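Local coordinates for Lmo0651 protein (Listeria monocytogenes serovar 1/2a, PDB 6EP3) that controls expression of the agr system and mediates virulence, probably by binding DNA as a GntR-family transcription factor, at residues E116-S121 / W178-S183; D125-F130 / D165-F170; E108-R113 / I137-S142; F90-I95 / L197-I202. One frame throughout, in Å; residues are numbered along the deposited sequence.

Interaction 1 of 4, residues E116-S121 / W178-S183. With SO4 (sulfate ion), chain S.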
loop_
_atom_site.group_PDB
_atom_site.type_symbol
_atom_site.label_atom_id
_atom_site.label_comp_id
_atom_site.label_asym_id
_atom_site.label_seq_id
_atom_site.Cartn_x
_atom_site.Cartn_y
_atom_site.Cartn_z
ATOM N N GLU B 116 11.443 24.014 -1.045
ATOM C CA GLU B 116 10.844 23.865 -2.368
ATOM C C GLU B 116 9.355 24.165 -2.320
ATOM O O GLU B 116 8.800 24.753 -3.260
ATOM C CB GLU B 116 11.101 22.461 -2.918
ATOM C CG GLU B 116 12.481 22.291 -3.530
ATOM C CD GLU B 116 12.699 23.173 -4.745
ATOM O OE1 GLU B 116 12.985 24.378 -4.577
ATOM O OE2 GLU B 116 12.600 22.656 -5.876
ATOM N N MET B 117 8.690 23.759 -1.237
ATOM C CA MET B 117 7.320 24.207 -1.008
ATOM C C MET B 117 7.232 25.729 -1.039
ATOM O O MET B 117 6.389 26.305 -1.736
ATOM C CB MET B 117 6.807 23.681 0.325
ATOM C CG MET B 117 6.408 22.236 0.318
ATOM S SD MET B 117 6.381 21.681 2.020
ATOM C CE MET B 117 4.719 22.186 2.427
ATOM N N GLU B 118 8.089 26.389 -0.256
ATOM C CA GLU B 118 8.100 27.851 -0.231
ATOM C C GLU B 118 8.283 28.430 -1.630
ATOM O O GLU B 118 7.597 29.383 -2.019
ATOM C CB GLU B 118 9.207 28.351 0.693
ATOM C CG GLU B 118 8.767 28.621 2.119
ATOM C CD GLU B 118 9.926 29.014 3.012
ATOM O OE1 GLU B 118 11.012 28.412 2.877
ATOM O OE2 GLU B 118 9.757 29.932 3.841
ATOM N N ARG B 119 9.219 27.869 -2.396
ATOM C CA ARG B 119 9.537 28.400 -3.716
ATOM C C ARG B 119 8.355 28.272 -4.663
ATOM O O ARG B 119 8.003 29.223 -5.370
ATOM C CB ARG B 119 10.758 27.677 -4.284
ATOM C CG ARG B 119 11.045 28.023 -5.734
ATOM C CD ARG B 119 12.439 27.573 -6.142
ATOM N NE ARG B 119 12.488 26.178 -6.569
ATOM C CZ ARG B 119 12.409 25.790 -7.836
ATOM N NH1 ARG B 119 12.274 26.692 -8.801
ATOM N NH2 ARG B 119 12.470 24.502 -8.142
ATOM N N PHE B 120 7.736 27.092 -4.703
ATOM C CA PHE B 120 6.621 26.901 -5.623
ATOM C C PHE B 120 5.394 27.698 -5.190
ATOM O O PHE B 120 4.625 28.159 -6.042
ATOM C CB PHE B 120 6.320 25.411 -5.758
ATOM C CG PHE B 120 7.327 24.677 -6.598
ATOM C CD1 PHE B 120 7.690 25.165 -7.844
ATOM C CD2 PHE B 120 7.942 23.528 -6.129
ATOM C CE1 PHE B 120 8.625 24.502 -8.624
ATOM C CE2 PHE B 120 8.880 22.860 -6.901
ATOM C CZ PHE B 120 9.221 23.349 -8.152
ATOM N N SER B 121 5.221 27.925 -3.886
ATOM C CA SER B 121 4.160 28.826 -3.445
ATOM C C SER B 121 4.444 30.261 -3.875
ATOM O O SER B 121 3.526 30.994 -4.263
ATOM C CB SER B 121 3.994 28.749 -1.929
ATOM O OG SER B 121 2.893 29.537 -1.511
ATOM N N TRP B 178 0.140 29.060 5.352
ATOM C CA TRP B 178 -0.031 28.384 6.630
ATOM C C TRP B 178 0.605 27.000 6.606
ATOM O O TRP B 178 1.274 26.599 7.567
ATOM C CB TRP B 178 -1.517 28.296 6.975
ATOM C CG TRP B 178 -1.775 27.682 8.304
ATOM C CD1 TRP B 178 -1.867 28.327 9.502
ATOM C CD2 TRP B 178 -1.984 26.293 8.578
ATOM N NE1 TRP B 178 -2.116 27.424 10.508
ATOM C CE2 TRP B 178 -2.194 26.167 9.966
ATOM C CE3 TRP B 178 -2.015 25.143 7.784
ATOM C CZ2 TRP B 178 -2.430 24.938 10.576
ATOM C CZ3 TRP B 178 -2.252 23.921 8.393
ATOM C CH2 TRP B 178 -2.448 23.829 9.775
ATOM N N THR B 179 0.417 26.258 5.510
ATOM C CA THR B 179 1.023 24.934 5.403
ATOM C C THR B 179 2.544 25.023 5.374
ATOM O O THR B 179 3.232 24.196 5.985
ATOM C CB THR B 179 0.493 24.216 4.161
ATOM O OG1 THR B 179 -0.940 24.252 4.164
ATOM C CG2 THR B 179 0.962 22.770 4.131
ATOM N N ASN B 180 3.088 26.028 4.685
ATOM C CA ASN B 180 4.536 26.215 4.676
ATOM C C ASN B 180 5.056 26.533 6.076
ATOM O O ASN B 180 6.093 26.003 6.502
ATOM C CB ASN B 180 4.921 27.329 3.702
ATOM C CG ASN B 180 4.588 26.993 2.260
ATOM O OD1 ASN B 180 4.225 25.858 1.935
ATOM N ND2 ASN B 180 4.725 27.981 1.380
ATOM N N LYS B 181 4.349 27.403 6.804
ATOM C CA LYS B 181 4.747 27.729 8.169
ATOM C C LYS B 181 4.697 26.499 9.063
ATOM O O LYS B 181 5.586 26.291 9.896
ATOM C CB LYS B 181 3.850 28.833 8.732
ATOM C CG LYS B 181 3.990 29.038 10.238
ATOM C CD LYS B 181 3.171 30.226 10.728
ATOM C CE LYS B 181 1.678 29.922 10.715
ATOM N NZ LYS B 181 0.862 31.123 11.058
ATOM N N LYS B 182 3.666 25.668 8.902
ATOM C CA LYS B 182 3.565 24.452 9.702
ATOM C C LYS B 182 4.700 23.490 9.382
ATOM O O LYS B 182 5.274 22.870 10.284
ATOM C CB LYS B 182 2.213 23.784 9.467
ATOM C CG LYS B 182 1.096 24.326 10.340
ATOM C CD LYS B 182 1.277 23.904 11.790
ATOM C CE LYS B 182 0.333 24.656 12.713
ATOM N NZ LYS B 182 0.634 26.116 12.731
ATOM N N SER B 183 5.040 23.357 8.098
ATOM C CA SER B 183 6.146 22.491 7.704
ATOM C C SER B 183 7.457 22.976 8.305
ATOM O O SER B 183 8.263 22.173 8.799
ATOM C CB SER B 183 6.242 22.442 6.181
ATOM O OG SER B 183 4.968 22.195 5.611
HETATM S S SO4 S . 14.012 24.976 -12.074
HETATM O O1 SO4 S . 13.423 23.644 -11.952
HETATM O O2 SO4 S . 13.128 25.956 -11.450
HETATM O O3 SO4 S . 14.182 25.305 -13.486
HETATM O O4 SO4 S . 15.314 24.994 -11.411
#
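With CG of Met-117 anti to its carbonyl carbon (chi1 -77°) and CG of Asn-180 likewise anti to its own (chi1 -64°), the two side chains run alongside each other, pointing opposite ways, between antiparallel helices of the all-helical FCD domain. The Met-117 chain bends at its last torsion and turns the methyl CE onto helix 173-192. CE lies 3.2 Å from OG of Ser-183 and 3.7 Å from OD1 of Asn-180, with CG2 of Thr-179 at the margin. An unbranched thioether suits this place, since it can thread between small polar side chains. The amide of Asn-180 reaches back: its ND2 comes 3.5 Å from CB of Ser-121 and 3.7 Å from CA of Glu-118, where the CA atoms of the two segments come nearest. No hydrogen bond crosses between the segments. Ser-183 OG donates to the carbonyl O of Thr-179 one turn back, at 2.7 Å and from above the carbonyl plane; Asn-180 OD1 is bonded to Tyr-129 OH, and Ser-121 OG to Arg-176 NE. Their bonds let Ser-183 OG and Asn-180 OD1 accept methionine carbon as a neighbour; between the two segments the contact rests on close packing, while Tyr-129 and Arg-176 supply polar links.

Interaction 2 of 4, residues D125-F130 / D165-F170; sequences DLENYF and DGINMF
An aromatic cluster of Tyr-129, Phe-130 and Phe-170 joins the first turns of helix 126-142 to the connection between helices 147-163 and 173-192 in the FCD domain. Tyr-129, its CG anti to the backbone N (chi1 178°), presents its edge to the face of Phe-170 in a T-shaped pair with centroids 5.2 Å apart and planes at 69°. The leading atom is CE2 of Tyr-129, 3.5 Å from CD1 of Phe-170. Phe-130 meets Phe-170 differently, rim to rim, its CE1 lying 3.5 Å from CE2 of Phe-170. One face of Phe-130 receives Ile-167 in a CH-pi contact: CB of Ile-167 stands 3.9 Å from the ring centroid, nearly on the normal. The extended isoleucine chain then runs on, so that its CD1 packs 3.7 Å from CB of Phe-130. At the other end, CD2 of Leu-126 lies 3.8 Å from CB of Phe-170. Asp-125, the N-cap, accepts a weak bond from Asn-128 N. Tyrosine suits its position because its ring edge serves the cluster while OH bonds to Asn-180. No hydrogen bond links the two segments, so ring edges, ring faces and aliphatic branches provide the cohesion.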
loop_
_atom_site.group_PDB
_atom_site.type_symbol
_atom_site.label_atom_id
_atom_site.label_comp_id
_atom_site.label_asym_id
_atom_site.label_seq_id
_atom_site.Cartn_x
_atom_site.Cartn_y
_atom_site.Cartn_z
ATOM N N ASP B 125 2.940 27.994 -8.602
ATOM C CA ASP B 125 2.967 26.773 -9.402
ATOM C C ASP B 125 2.233 25.716 -8.583
ATOM O O ASP B 125 2.819 25.095 -7.693
ATOM C CB ASP B 125 4.404 26.361 -9.715
ATOM C CG ASP B 125 4.490 25.271 -10.770
ATOM O OD1 ASP B 125 3.530 24.479 -10.911
ATOM O OD2 ASP B 125 5.540 25.189 -11.442
ATOM N N LEU B 126 0.946 25.520 -8.882
ATOM C CA LEU B 126 0.091 24.731 -7.997
ATOM C C LEU B 126 0.445 23.251 -8.028
ATOM O O LEU B 126 0.522 22.606 -6.976
ATOM C CB LEU B 126 -1.375 24.917 -8.381
ATOM C CG LEU B 126 -2.255 25.726 -7.440
ATOM C CD1 LEU B 126 -3.684 25.655 -7.932
ATOM C CD2 LEU B 126 -2.144 25.189 -6.028
ATOM N N GLU B 127 0.648 22.691 -9.222
ATOM C CA GLU B 127 0.977 21.273 -9.322
ATOM C C GLU B 127 2.298 20.970 -8.634
ATOM O O GLU B 127 2.415 19.987 -7.887
ATOM C CB GLU B 127 1.023 20.844 -10.791
ATOM C CG GLU B 127 -0.336 20.796 -11.492
ATOM C CD GLU B 127 -0.994 22.159 -11.623
ATOM O OE1 GLU B 127 -0.267 23.177 -11.655
ATOM O OE2 GLU B 127 -2.242 22.212 -11.690
ATOM N N ASN B 128 3.304 21.811 -8.866
ATOM C CA ASN B 128 4.593 21.583 -8.235
ATOM C C ASN B 128 4.528 21.819 -6.733
ATOM O O ASN B 128 5.219 21.134 -5.977
ATOM C CB ASN B 128 5.655 22.464 -8.883
ATOM C CG ASN B 128 6.140 21.898 -10.198
ATOM O OD1 ASN B 128 6.354 20.691 -10.323
ATOM N ND2 ASN B 128 6.329 22.765 -11.187
ATOM N N TYR B 129 3.679 22.744 -6.275
ATOM C CA TYR B 129 3.513 22.933 -4.837
ATOM C C TYR B 129 2.866 21.716 -4.187
ATOM O O TYR B 129 3.270 21.306 -3.093
ATOM C CB TYR B 129 2.692 24.191 -4.553
ATOM C CG TYR B 129 2.444 24.397 -3.078
ATOM C CD1 TYR B 129 3.407 24.979 -2.264
ATOM C CD2 TYR B 129 1.252 23.991 -2.496
ATOM C CE1 TYR B 129 3.182 25.156 -0.911
ATOM C CE2 TYR B 129 1.020 24.158 -1.146
ATOM C CZ TYR B 129 1.985 24.738 -0.359
ATOM O OH TYR B 129 1.743 24.905 0.985
ATOM N N PHE B 130 1.840 21.152 -4.827
ATOM C CA PHE B 130 1.233 19.917 -4.335
ATOM C C PHE B 130 2.269 18.800 -4.256
ATOM O O PHE B 130 2.385 18.106 -3.235
ATOM C CB PHE B 130 0.073 19.518 -5.251
ATOM C CG PHE B 130 -1.017 18.725 -4.569
ATOM C CD1 PHE B 130 -1.404 19.009 -3.269
ATOM C CD2 PHE B 130 -1.670 17.709 -5.249
ATOM C CE1 PHE B 130 -2.415 18.281 -2.655
ATOM C CE2 PHE B 130 -2.680 16.976 -4.641
ATOM C CZ PHE B 130 -3.053 17.263 -3.343
ATOM N N ASP B 165 -10.022 16.593 -5.908
ATOM C CA ASP B 165 -9.861 18.030 -6.069
ATOM C C ASP B 165 -9.120 18.653 -4.895
ATOM O O ASP B 165 -9.189 19.870 -4.705
ATOM C CB ASP B 165 -11.221 18.709 -6.245
ATOM C CG ASP B 165 -11.936 18.275 -7.508
ATOM O OD1 ASP B 165 -13.076 17.775 -7.404
ATOM O OD2 ASP B 165 -11.366 18.440 -8.606
ATOM N N GLY B 166 -8.424 17.839 -4.098
ATOM C CA GLY B 166 -7.745 18.343 -2.916
ATOM C C GLY B 166 -6.696 19.398 -3.199
ATOM O O GLY B 166 -6.350 20.170 -2.300
ATOM N N ILE B 167 -6.188 19.455 -4.431
ATOM C CA ILE B 167 -5.204 20.476 -4.773
ATOM C C ILE B 167 -5.847 21.857 -4.810
ATOM O O ILE B 167 -5.178 22.864 -4.553
ATOM C CB ILE B 167 -4.527 20.130 -6.115
ATOM C CG1 ILE B 167 -3.339 21.058 -6.382
ATOM C CG2 ILE B 167 -5.532 20.193 -7.263
ATOM C CD1 ILE B 167 -2.559 20.706 -7.629
ATOM N N ASN B 168 -7.150 21.931 -5.103
ATOM C CA ASN B 168 -7.839 23.219 -5.150
ATOM C C ASN B 168 -7.748 23.960 -3.823
ATOM O O ASN B 168 -7.788 25.195 -3.797
ATOM C CB ASN B 168 -9.299 23.013 -5.552
ATOM C CG ASN B 168 -9.444 22.504 -6.973
ATOM O OD1 ASN B 168 -8.458 22.368 -7.698
ATOM N ND2 ASN B 168 -10.675 22.205 -7.373
ATOM N N MET B 169 -7.636 23.223 -2.718
ATOM C CA MET B 169 -7.437 23.833 -1.408
ATOM C C MET B 169 -6.244 24.780 -1.405
ATOM O O MET B 169 -6.283 25.848 -0.781
ATOM C CB MET B 169 -7.260 22.721 -0.374
ATOM C CG MET B 169 -6.909 23.151 1.025
ATOM S SD MET B 169 -6.521 21.685 2.012
ATOM C CE MET B 169 -5.675 20.668 0.814
ATOM N N PHE B 170 -5.183 24.420 -2.117
ATOM C CA PHE B 170 -3.981 25.238 -2.161
ATOM C C PHE B 170 -4.057 26.350 -3.204
ATOM O O PHE B 170 -3.050 27.022 -3.448
ATOM C CB PHE B 170 -2.762 24.345 -2.402
ATOM C CG PHE B 170 -2.538 23.338 -1.312
ATOM C CD1 PHE B 170 -2.264 23.754 -0.017
ATOM C CD2 PHE B 170 -2.621 21.980 -1.571
ATOM C CE1 PHE B 170 -2.063 22.837 0.996
ATOM C CE2 PHE B 170 -2.421 21.055 -0.561
ATOM C CZ PHE B 170 -2.142 21.483 0.724
#

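Interaction 3 of 4, residues E108-R113 / I137-S142; sequences EKLYAR and ILCLIS. With SO4 (sulfate ion), chain O.
The tight part of this contact is apolar and gathers round Cys-139, whereas its looser side carries charge and a sulfate. Leu-110, with CG anti to the backbone N (chi1 -170°), sends CD1 against CB of Cys-139 at 3.8 Å and, at the same distance, against CD2 of Leu-140, whose chain crosses it obliquely. Cysteine fits where the CA atoms of the two antiparallel segments come nearest, because its small side chain lets Leu-110 settle against CB. Its SG, also anti to the backbone N, meets CE of Lys-109 at 3.5 Å. Beyond this the grip relaxes: NZ of Lys-109 is 4.0 Å from OG of Ser-142, which instead donates to the carbonyl O of Cys-139 at 2.8 Å, in the carbonyl plane and on a lone pair. Arg-113 bends at chi2, bringing NE and NH2 each 3.2 Å from the same sulfate oxygen, O4, while NH1 bonds to the carbonyl O of Arg-135. The sulfate probably came from the crystallisation liquor, and its two bonds are only moderately straight. Helices 107-123 and 126-142 follow one another in the chain; Leu-110 and Leu-140 both pack on Leu-190 of helix 173-192, and Leu-140 also touches Val-91 of helix 77-101.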
loop_
_atom_site.group_PDB
_atom_site.type_symbol
_atom_site.label_atom_id
_atom_site.label_comp_id
_atom_site.label_asym_id
_atom_site.label_seq_id
_atom_site.Cartn_x
_atom_site.Cartn_y
_atom_site.Cartn_z
ATOM N N GLU B 108 18.349 17.890 6.698
ATOM C CA GLU B 108 18.746 18.806 5.633
ATOM C C GLU B 108 17.913 18.577 4.381
ATOM O O GLU B 108 17.488 19.535 3.720
ATOM C CB GLU B 108 20.229 18.634 5.323
ATOM C CG GLU B 108 21.137 18.993 6.476
ATOM C CD GLU B 108 22.507 18.377 6.331
ATOM O OE1 GLU B 108 22.662 17.480 5.475
ATOM O OE2 GLU B 108 23.426 18.785 7.073
ATOM N N LYS B 109 17.647 17.312 4.058
ATOM C CA LYS B 109 16.726 17.009 2.971
ATOM C C LYS B 109 15.336 17.546 3.274
ATOM O O LYS B 109 14.662 18.083 2.389
ATOM C CB LYS B 109 16.687 15.502 2.724
ATOM C CG LYS B 109 16.089 15.110 1.384
ATOM C CD LYS B 109 16.186 13.611 1.146
ATOM C CE LYS B 109 15.346 12.834 2.150
ATOM N NZ LYS B 109 15.221 11.388 1.808
ATOM N N LEU B 110 14.893 17.420 4.526
ATOM C CA LEU B 110 13.581 17.932 4.900
ATOM C C LEU B 110 13.525 19.447 4.747
ATOM O O LEU B 110 12.527 19.997 4.266
ATOM C CB LEU B 110 13.254 17.523 6.335
ATOM C CG LEU B 110 11.830 17.748 6.839
ATOM C CD1 LEU B 110 10.880 16.734 6.218
ATOM C CD2 LEU B 110 11.802 17.651 8.350
ATOM N N TYR B 111 14.587 20.135 5.166
ATOM C CA TYR B 111 14.649 21.581 4.986
ATOM C C TYR B 111 14.584 21.946 3.510
ATOM O O TYR B 111 13.873 22.883 3.125
ATOM C CB TYR B 111 15.922 22.124 5.632
ATOM C CG TYR B 111 16.018 23.628 5.664
ATOM C CD1 TYR B 111 15.311 24.366 6.602
ATOM C CD2 TYR B 111 16.838 24.308 4.775
ATOM C CE1 TYR B 111 15.403 25.742 6.644
ATOM C CE2 TYR B 111 16.942 25.688 4.810
ATOM C CZ TYR B 111 16.220 26.399 5.746
ATOM O OH TYR B 111 16.311 27.769 5.785
ATOM N N ALA B 112 15.297 21.199 2.665
ATOM C CA ALA B 112 15.241 21.461 1.229
ATOM C C ALA B 112 13.830 21.267 0.683
ATOM O O ALA B 112 13.372 22.049 -0.158
ATOM C CB ALA B 112 16.233 20.565 0.491
ATOM N N ARG B 113 13.123 20.233 1.154
ATOM C CA ARG B 113 11.760 19.986 0.676
ATOM C C ARG B 113 10.802 21.087 1.124
ATOM O O ARG B 113 9.961 21.552 0.339
ATOM C CB ARG B 113 11.259 18.627 1.170
ATOM C CG ARG B 113 12.150 17.432 0.844
ATOM C CD ARG B 113 11.690 16.715 -0.414
ATOM N NE ARG B 113 12.661 15.727 -0.879
ATOM C CZ ARG B 113 12.496 14.409 -0.783
ATOM N NH1 ARG B 113 11.390 13.905 -0.240
ATOM N NH2 ARG B 113 13.434 13.590 -1.238
ATOM N N ILE B 137 6.066 15.433 3.092
ATOM C CA ILE B 137 5.445 14.369 3.882
ATOM C C ILE B 137 6.197 13.051 3.702
ATOM O O ILE B 137 6.408 12.297 4.663
ATOM C CB ILE B 137 3.955 14.238 3.519
ATOM C CG1 ILE B 137 3.202 15.502 3.941
ATOM C CG2 ILE B 137 3.352 13.004 4.170
ATOM C CD1 ILE B 137 1.754 15.540 3.486
ATOM N N LEU B 138 6.641 12.769 2.475
ATOM C CA LEU B 138 7.358 11.525 2.204
ATOM C C LEU B 138 8.694 11.488 2.927
ATOM O O LEU B 138 9.137 10.426 3.365
ATOM C CB LEU B 138 7.583 11.355 0.702
ATOM C CG LEU B 138 6.395 10.963 -0.178
ATOM C CD1 LEU B 138 6.811 10.938 -1.641
ATOM C CD2 LEU B 138 5.823 9.625 0.245
ATOM N N CYS B 139 9.360 12.635 3.037
ATOM C CA CYS B 139 10.610 12.709 3.787
ATOM C C CYS B 139 10.368 12.424 5.266
ATOM O O CYS B 139 11.113 11.663 5.912
ATOM C CB CYS B 139 11.240 14.089 3.576
ATOM S SG CYS B 139 12.891 14.244 4.205
ATOM N N LEU B 140 9.320 13.038 5.821
ATOM C CA LEU B 140 8.921 12.713 7.189
ATOM C C LEU B 140 8.725 11.211 7.364
ATOM O O LEU B 140 9.201 10.618 8.339
ATOM C CB LEU B 140 7.629 13.446 7.547
ATOM C CG LEU B 140 7.753 14.929 7.871
ATOM C CD1 LEU B 140 6.396 15.474 8.273
ATOM C CD2 LEU B 140 8.768 15.136 8.978
ATOM N N ILE B 141 8.049 10.577 6.405
ATOM C CA ILE B 141 7.763 9.147 6.524
ATOM C C ILE B 141 9.033 8.323 6.349
ATOM O O ILE B 141 9.233 7.309 7.030
ATOM C CB ILE B 141 6.677 8.735 5.518
ATOM C CG1 ILE B 141 5.377 9.460 5.849
ATOM C CG2 ILE B 141 6.472 7.223 5.536
ATOM C CD1 ILE B 141 4.222 9.051 4.999
ATOM N N SER B 142 9.913 8.746 5.441
ATOM C CA SER B 142 11.174 8.056 5.230
ATOM C C SER B 142 12.042 8.097 6.470
ATOM O O SER B 142 12.943 7.265 6.615
ATOM C CB SER B 142 11.932 8.685 4.062
ATOM O OG SER B 142 12.705 9.788 4.508
HETATM S S SO4 O . 16.844 15.161 -2.613
HETATM O O1 SO4 O . 17.625 14.287 -1.742
HETATM O O2 SO4 O . 16.325 14.387 -3.738
HETATM O O3 SO4 O . 17.702 16.236 -3.103
HETATM O O4 SO4 O . 15.726 15.731 -1.864
#

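Interaction 4 of 4, residues F90-I95 / L197-I202; sequences FVDAAI and LARKTI. With SO4 (sulfate ion), chain P.
OD1 of Asp-92 is held by two donors: NE of Arg-199 at 2.8 Å and a water at 2.4 Å, a very short approach. The water also donates to the carbonyl O of Arg-199, so it ties the carboxylate to the backbone of the opposing helix. The setting is an antiparallel helix pair of the FCD domain, the axes of the two segments at 174°, and the ion pair bridges it. Asp-92 has CG anti to the backbone N (chi1 -176°), while the Arg-199 chain bends at chi3 to offer its guanidinium side-on: NE goes to OD1, and NH2 reaches OD2 at 2.8 Å with a nearly straight bond. Both oxygens lie close to the guanidinium plane, yet each is met from above the carboxylate plane, the two planes being 33° apart. A sulfate, probably from the crystallisation liquor, takes the adjoining edge, NH2 being shared by both anions: NH1 of Arg-199 bonds O4, and NH2 bonds O3. Arginine suits this spot because its planar donors can serve both anions, and their charge should be partly offset by its own. Inward of the salt bridge the contact turns apolar and draws on branched side chains. Phe-90, on the same turn as Val-91, meets Phe-90 of the second subunit. Ile-95 and Ile-202 point toward each other end to end, CG1 of Ile-95 lying 3.9 Å from CD1 of Ile-202, while CG1 of Val-91 rests 3.7 Å from CG2 of Ile-202.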
loop_
_atom_site.group_PDB
_atom_site.type_symbol
_atom_site.label_atom_id
_atom_site.label_comp_id
_atom_site.label_asym_id
_atom_site.label_seq_id
_atom_site.Cartn_x
_atom_site.Cartn_y
_atom_site.Cartn_z
ATOM N N PHE B 90 0.994 6.918 9.301
ATOM C CA PHE B 90 2.356 6.635 8.847
ATOM C C PHE B 90 3.349 7.699 9.326
ATOM O O PHE B 90 4.442 7.369 9.805
ATOM C CB PHE B 90 2.390 6.519 7.325
ATOM C CG PHE B 90 2.054 5.148 6.822
ATOM C CD1 PHE B 90 2.630 4.026 7.395
ATOM C CD2 PHE B 90 1.161 4.978 5.779
ATOM C CE1 PHE B 90 2.319 2.761 6.937
ATOM C CE2 PHE B 90 0.848 3.716 5.315
ATOM C CZ PHE B 90 1.428 2.605 5.895
ATOM N N VAL B 91 2.986 8.979 9.212
ATOM C CA VAL B 91 3.905 10.058 9.590
ATOM C C VAL B 91 4.189 10.019 11.088
ATOM O O VAL B 91 5.348 10.110 11.529
ATOM C CB VAL B 91 3.336 11.426 9.169
ATOM C CG1 VAL B 91 4.214 12.555 9.692
ATOM C CG2 VAL B 91 3.195 11.518 7.660
ATOM N N ASP B 92 3.132 9.907 11.895
ATOM C CA ASP B 92 3.306 9.903 13.341
ATOM C C ASP B 92 4.132 8.708 13.793
ATOM O O ASP B 92 5.021 8.850 14.642
ATOM C CB ASP B 92 1.945 9.914 14.036
ATOM C CG ASP B 92 2.066 9.998 15.543
ATOM O OD1 ASP B 92 2.424 11.084 16.049
ATOM O OD2 ASP B 92 1.811 8.979 16.221
ATOM N N ALA B 93 3.860 7.520 13.239
ATOM C CA ALA B 93 4.650 6.352 13.614
ATOM C C ALA B 93 6.097 6.492 13.159
ATOM O O ALA B 93 7.013 6.038 13.851
ATOM C CB ALA B 93 4.025 5.081 13.043
ATOM N N ALA B 94 6.327 7.117 12.003
ATOM C CA ALA B 94 7.696 7.350 11.556
ATOM C C ALA B 94 8.450 8.206 12.559
ATOM O O ALA B 94 9.574 7.874 12.962
ATOM C CB ALA B 94 7.696 8.019 10.180
ATOM N N ILE B 95 7.841 9.317 12.979
ATOM C CA ILE B 95 8.514 10.202 13.926
ATOM C C ILE B 95 8.725 9.494 15.259
ATOM O O ILE B 95 9.793 9.604 15.877
ATOM C CB ILE B 95 7.731 11.519 14.080
ATOM C CG1 ILE B 95 7.641 12.232 12.731
ATOM C CG2 ILE B 95 8.416 12.440 15.064
ATOM C CD1 ILE B 95 8.971 12.322 12.017
ATOM N N LEU B 197 6.202 17.845 20.600
ATOM C CA LEU B 197 5.697 19.076 20.004
ATOM C C LEU B 197 5.609 18.952 18.490
ATOM O O LEU B 197 4.626 19.392 17.880
ATOM C CB LEU B 197 6.592 20.251 20.401
ATOM C CG LEU B 197 6.091 21.108 21.566
ATOM C CD1 LEU B 197 7.087 22.206 21.895
ATOM C CD2 LEU B 197 4.731 21.701 21.245
ATOM N N ALA B 198 6.617 18.338 17.865
ATOM C CA ALA B 198 6.563 18.115 16.424
ATOM C C ALA B 198 5.394 17.212 16.046
ATOM O O ALA B 198 4.714 17.445 15.041
ATOM C CB ALA B 198 7.884 17.520 15.935
ATOM N N ARG B 199 5.142 16.174 16.842
ATOM C CA ARG B 199 4.050 15.264 16.521
ATOM C C ARG B 199 2.699 15.954 16.662
ATOM O O ARG B 199 1.808 15.770 15.823
ATOM C CB ARG B 199 4.123 14.024 17.406
ATOM C CG ARG B 199 5.356 13.181 17.165
ATOM C CD ARG B 199 5.465 12.082 18.200
ATOM N NE ARG B 199 4.494 11.025 17.957
ATOM C CZ ARG B 199 4.320 9.982 18.758
ATOM N NH1 ARG B 199 5.054 9.863 19.856
ATOM N NH2 ARG B 199 3.417 9.060 18.462
ATOM N N LYS B 200 2.539 16.781 17.696
ATOM C CA LYS B 200 1.281 17.506 17.834
ATOM C C LYS B 200 1.133 18.574 16.757
ATOM O O LYS B 200 0.014 18.852 16.313
ATOM C CB LYS B 200 1.169 18.108 19.234
ATOM C CG LYS B 200 1.251 17.064 20.350
ATOM C CD LYS B 200 0.408 15.818 20.023
ATOM C CE LYS B 200 -0.301 15.266 21.252
ATOM N NZ LYS B 200 -1.785 15.387 21.166
ATOM N N THR B 201 2.243 19.136 16.271
ATOM C CA THR B 201 2.161 20.062 15.147
ATOM C C THR B 201 1.737 19.342 13.874
ATOM O O THR B 201 0.936 19.867 13.092
ATOM C CB THR B 201 3.506 20.759 14.935
ATOM O OG1 THR B 201 3.962 21.310 16.177
ATOM C CG2 THR B 201 3.365 21.879 13.918
ATOM N N ILE B 202 2.276 18.142 13.648
ATOM C CA ILE B 202 1.854 17.323 12.513
ATOM C C ILE B 202 0.359 17.045 12.595
ATOM O O ILE B 202 -0.377 17.151 11.603
ATOM C CB ILE B 202 2.656 16.010 12.481
ATOM C CG1 ILE B 202 4.134 16.283 12.212
ATOM C CG2 ILE B 202 2.081 15.054 11.446
ATOM C CD1 ILE B 202 5.007 15.067 12.398
HETATM S S SO4 P . 4.018 6.460 21.320
HETATM O O1 SO4 P . 2.967 6.480 22.332
HETATM O O2 SO4 P . 4.769 5.212 21.417
HETATM O O3 SO4 P . 3.419 6.562 19.993
HETATM O O4 SO4 P . 4.922 7.585 21.540
HETATM O O HOH W 1 1.553 12.990 14.810
#

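All four contacts lie in the helical FCD domain, and their segments come in the order 4, 3, 1, 2, 3, 2, 1, 4. Interaction 4 thus joins the first and last of its long helices, 77-101 and 195-219, and encloses the others in sequence. Interactions 1 and 3 share helix 107-123, about 13 Å apart centre to centre; interactions 2 and 3 share helix 126-142, about 18 Å apart centre to centre, without touching. Interactions 1 and 2, with centres about 12 Å apart, meet through a probable hydrogen bond, and interaction 3 packs directly on interaction 4. Interactions 2 and 4, with centres about 23 Å apart, mark distant parts of one bundle, which also contributes to the dimer.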